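PDB 4ZV9: uncharacterized protein, which is of unknown function but belongs to the dienelactone hydrolase family of the alpha/beta-hydrolase clan and so is probably a hydrolase. Local coordinates for residues 69-77 with 110-120. Residues are numbered along the deposited sequence; the frame is centred on the assembly and turned at random. Where two conformers were deposited one is given.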
loop_
_atom_site.group_PDB
_atom_site.type_symbol
_atom_site.label_atom_id
_atom_site.label_comp_id
_atom_site.label_asym_id
_atom_site.label_seq_id
_atom_site.Cartn_x
_atom_site.Cartn_y
_atom_site.Cartn_z
ATOM N N GLY A 69 -15.391 0.763 -0.249
ATOM C CA GLY A 69 -15.988 0.790 1.093
ATOM C C GLY A 69 -15.057 0.890 2.299
ATOM O O GLY A 69 -15.484 0.653 3.419
ATOM N N TYR A 70 -13.804 1.289 2.102
ATOM C CA TYR A 70 -12.848 1.398 3.219
ATOM C C TYR A 70 -12.310 2.812 3.379
ATOM O O TYR A 70 -12.330 3.600 2.422
ATOM C CB TYR A 70 -11.690 0.444 2.997
ATOM C CG TYR A 70 -12.163 -0.970 2.706
ATOM C CD1 TYR A 70 -12.665 -1.768 3.714
ATOM C CD2 TYR A 70 -12.155 -1.475 1.409
ATOM C CE1 TYR A 70 -13.127 -3.057 3.453
ATOM C CE2 TYR A 70 -12.611 -2.756 1.132
ATOM C CZ TYR A 70 -13.098 -3.546 2.162
ATOM O OH TYR A 70 -13.564 -4.822 1.894
ATOM N N ILE A 71 -11.849 3.151 4.584
ATOM C CA ILE A 71 -11.176 4.444 4.793
ATOM C C ILE A 71 -9.743 4.236 4.339
ATOM O O ILE A 71 -9.067 3.360 4.850
ATOM C CB ILE A 71 -11.166 4.904 6.263
ATOM C CG1 ILE A 71 -12.602 5.104 6.752
ATOM C CG2 ILE A 71 -10.404 6.224 6.379
ATOM C CD1 ILE A 71 -12.727 5.294 8.248
ATOM N N ALA A 72 -9.280 5.048 3.392
ATOM C CA ALA A 72 -7.934 4.916 2.872
ATOM C C ALA A 72 -7.072 6.102 3.282
ATOM O O ALA A 72 -7.519 7.251 3.231
ATOM C CB ALA A 72 -7.986 4.804 1.357
ATOM N N LEU A 73 -5.851 5.819 3.716
ATOM C CA LEU A 73 -4.891 6.860 4.045
ATOM C C LEU A 73 -3.608 6.598 3.273
ATOM O O LEU A 73 -3.012 5.523 3.403
ATOM C CB LEU A 73 -4.597 6.891 5.528
ATOM C CG LEU A 73 -3.497 7.863 5.965
ATOM C CD1 LEU A 73 -3.795 9.313 5.574
ATOM C CD2 LEU A 73 -3.300 7.780 7.462
ATOM N N ALA A 74 -3.214 7.559 2.444
ATOM C CA ALA A 74 -1.993 7.491 1.643
ATOM C C ALA A 74 -1.044 8.588 2.103
ATOM O O ALA A 74 -1.225 9.755 1.737
ATOM C CB ALA A 74 -2.324 7.665 0.164
ATOM N N PRO A 75 -0.047 8.243 2.938
ATOM C CA PRO A 75 0.872 9.276 3.404
ATOM C C PRO A 75 1.761 9.844 2.299
ATOM O O PRO A 75 2.010 9.168 1.291
ATOM C CB PRO A 75 1.728 8.530 4.450
ATOM C CG PRO A 75 0.901 7.389 4.887
ATOM C CD PRO A 75 0.163 6.969 3.641
ATOM N N ASP A 76 2.283 11.047 2.526
ATOM C CA ASP A 76 3.242 11.656 1.620
ATOM C C ASP A 76 4.672 11.527 2.164
ATOM O O ASP A 76 5.099 12.256 3.081
ATOM C CB ASP A 76 2.922 13.131 1.385
ATOM C CG ASP A 76 3.757 13.736 0.267
ATOM O OD1 ASP A 76 4.615 13.033 -0.326
ATOM O OD2 ASP A 76 3.544 14.926 -0.001
ATOM N N GLY A 77 5.421 10.621 1.563
ATOM C CA GLY A 77 6.798 10.353 1.977
ATOM C C GLY A 77 7.775 11.462 1.647
ATOM O O GLY A 77 8.921 11.443 2.106
ATOM N N ALA A 110 1.209 5.654 10.198
ATOM C CA ALA A 110 -0.093 5.770 9.545
ATOM C C ALA A 110 -0.984 4.563 9.916
ATOM O O ALA A 110 -2.192 4.725 10.144
ATOM C CB ALA A 110 0.063 5.850 8.046
ATOM N N ILE A 111 -0.389 3.384 10.013
ATOM C CA ILE A 111 -1.129 2.198 10.459
ATOM C C ILE A 111 -1.682 2.452 11.867
ATOM O O ILE A 111 -2.865 2.211 12.153
ATOM C CB ILE A 111 -0.253 0.933 10.479
ATOM C CG1 ILE A 111 0.151 0.543 9.062
ATOM C CG2 ILE A 111 -1.000 -0.241 11.145
ATOM C CD1 ILE A 111 1.229 -0.537 8.979
ATOM N N GLU A 112 -0.826 2.936 12.750
ATOM C CA GLU A 112 -1.227 3.172 14.134
ATOM C C GLU A 112 -2.312 4.239 14.243
ATOM O O GLU A 112 -3.232 4.100 15.032
ATOM C CB GLU A 112 -0.001 3.502 15.012
ATOM C CG GLU A 112 1.001 2.356 15.098
ATOM C CD GLU A 112 2.175 2.635 16.022
ATOM O OE1 GLU A 112 2.066 3.551 16.890
ATOM O OE2 GLU A 112 3.204 1.922 15.869
ATOM N N PHE A 113 -2.174 5.299 13.455
ATOM C CA PHE A 113 -3.136 6.369 13.429
ATOM C C PHE A 113 -4.500 5.852 12.962
ATOM O O PHE A 113 -5.522 6.200 13.550
ATOM C CB PHE A 113 -2.641 7.503 12.513
ATOM C CG PHE A 113 -3.572 8.690 12.438
ATOM C CD1 PHE A 113 -3.631 9.611 13.463
ATOM C CD2 PHE A 113 -4.361 8.890 11.321
ATOM C CE1 PHE A 113 -4.492 10.701 13.393
ATOM C CE2 PHE A 113 -5.220 9.980 11.236
ATOM C CZ PHE A 113 -5.279 10.889 12.267
HETATM N N MSE A 114 -4.515 5.006 11.938
HETATM C CA MSE A 114 -5.774 4.466 11.419
HETATM C C MSE A 114 -6.370 3.461 12.393
HETATM O O MSE A 114 -7.582 3.254 12.397
HETATM C CB MSE A 114 -5.583 3.875 10.018
HETATM C CG MSE A 114 -5.342 4.956 8.968
HETATM SE SE MSE A 114 -7.062 5.896 8.683
HETATM C CE MSE A 114 -6.866 7.407 9.899
ATOM N N GLN A 115 -5.536 2.828 13.218
ATOM C CA GLN A 115 -6.029 1.890 14.244
ATOM C C GLN A 115 -6.885 2.612 15.272
ATOM O O GLN A 115 -7.876 2.075 15.752
ATOM C CB GLN A 115 -4.871 1.198 14.999
ATOM C CG GLN A 115 -4.294 -0.044 14.312
ATOM C CD GLN A 115 -2.974 -0.554 14.893
ATOM O OE1 GLN A 115 -2.267 0.164 15.583
ATOM N NE2 GLN A 115 -2.613 -1.785 14.551
ATOM N N ARG A 116 -6.485 3.832 15.604
ATOM C CA ARG A 116 -7.156 4.618 16.628
ATOM C C ARG A 116 -8.129 5.669 16.090
ATOM O O ARG A 116 -8.729 6.410 16.865
ATOM C CB ARG A 116 -6.092 5.308 17.477
ATOM C CG ARG A 116 -5.058 4.320 17.994
ATOM C CD ARG A 116 -3.833 5.003 18.555
ATOM N NE ARG A 116 -2.716 4.075 18.694
ATOM C CZ ARG A 116 -2.279 3.522 19.822
ATOM N NH1 ARG A 116 -2.834 3.793 21.001
ATOM N NH2 ARG A 116 -1.250 2.689 19.764
ATOM N N TYR A 117 -8.280 5.735 14.778
ATOM C CA TYR A 117 -9.135 6.742 14.151
ATOM C C TYR A 117 -10.584 6.527 14.604
ATOM O O TYR A 117 -11.120 5.442 14.417
ATOM C CB TYR A 117 -9.011 6.646 12.630
ATOM C CG TYR A 117 -9.590 7.838 11.887
ATOM C CD1 TYR A 117 -8.944 9.076 11.908
ATOM C CD2 TYR A 117 -10.744 7.721 11.149
ATOM C CE1 TYR A 117 -9.454 10.171 11.216
ATOM C CE2 TYR A 117 -11.268 8.808 10.457
ATOM C CZ TYR A 117 -10.615 10.028 10.498
ATOM O OH TYR A 117 -11.142 11.094 9.798
ATOM N N PRO A 118 -11.221 7.560 15.179
ATOM C CA PRO A 118 -12.585 7.413 15.713
ATOM C C PRO A 118 -13.624 6.819 14.765
ATOM O O PRO A 118 -14.474 6.041 15.215
ATOM C CB PRO A 118 -12.981 8.855 16.122
ATOM C CG PRO A 118 -11.690 9.589 16.260
ATOM C CD PRO A 118 -10.769 8.968 15.240
ATOM N N GLN A 119 -13.568 7.169 13.479
ATOM C CA GLN A 119 -14.538 6.651 12.516
ATOM C C GLN A 119 -14.149 5.301 11.936
ATOM O O GLN A 119 -14.944 4.690 11.214
ATOM C CB GLN A 119 -14.771 7.643 11.371
ATOM C CG GLN A 119 -15.431 8.924 11.811
ATOM C CD GLN A 119 -15.535 9.926 10.679
ATOM O OE1 GLN A 119 -14.719 9.924 9.778
ATOM N NE2 GLN A 119 -16.539 10.785 10.723
ATOM N N ALA A 120 -12.985 4.783 12.331
ATOM C CA ALA A 120 -12.557 3.457 11.911
ATOM C C ALA A 120 -12.872 2.364 12.964
ATOM O O ALA A 120 -13.145 2.662 14.124
ATOM C CB ALA A 120 -11.084 3.464 11.624
#
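Leu73 points from strand 71-75 toward helix 100-116, its CD2 methyl set among Ala110, Phe113 and Met114. CD2 lies 3.8 Å from Met114 CG and 3.9 Å from Ala110 CB, placed there by a CG anti to the backbone N (chi1 174°). Leucine suits this buried spot because its branched, wholly apolar end can meet several helix side chains at once. Closest of all is Pro75, two residues on and on the same face of the strand, whose CG comes within 3.6 Å of Ala110 CB; with only a methyl on the helix side, the proline ring can come this near. Met114, built as selenomethionine, has an unbranched apolar chain that can bend between two strand side chains: in one of its two conformers it turns at chi2 and chi3, and SE lies 4.1 Å from Ile71 CG2. Beyond the helix, a type I turn runs from Tyr117 to Ala120, and buried Ile71 packs against it with its longer branch, CD1 lying 3.8 Å from Gln119 O and 4.2 Å from Ala120 CB.

The edge formed by Phe113, Tyr117 and Gln119 is looser and partly open to solvent. The Phe113 ring meets Leu73 CD2 obliquely, and polar groups border the apolar patch: Tyr117 OH and Gln119 OE1 both hydrogen-bond to Lys34 NZ.

No hydrogen bond joins the segments. Strand 71-75 pairs instead with strands 28-35 and 42-48, pointing Ala72 and Ala74 away from the helix. The helix runs nearly antiparallel to it (153°), their axes 9.8 Å apart. Helix 100-116 lies in the connection from strand 71-75 to the parallel strand 123-128 of the same sheet, a beta-alpha-beta crossover as expected for the alpha/beta-hydrolase fold of the dienelactone hydrolase family.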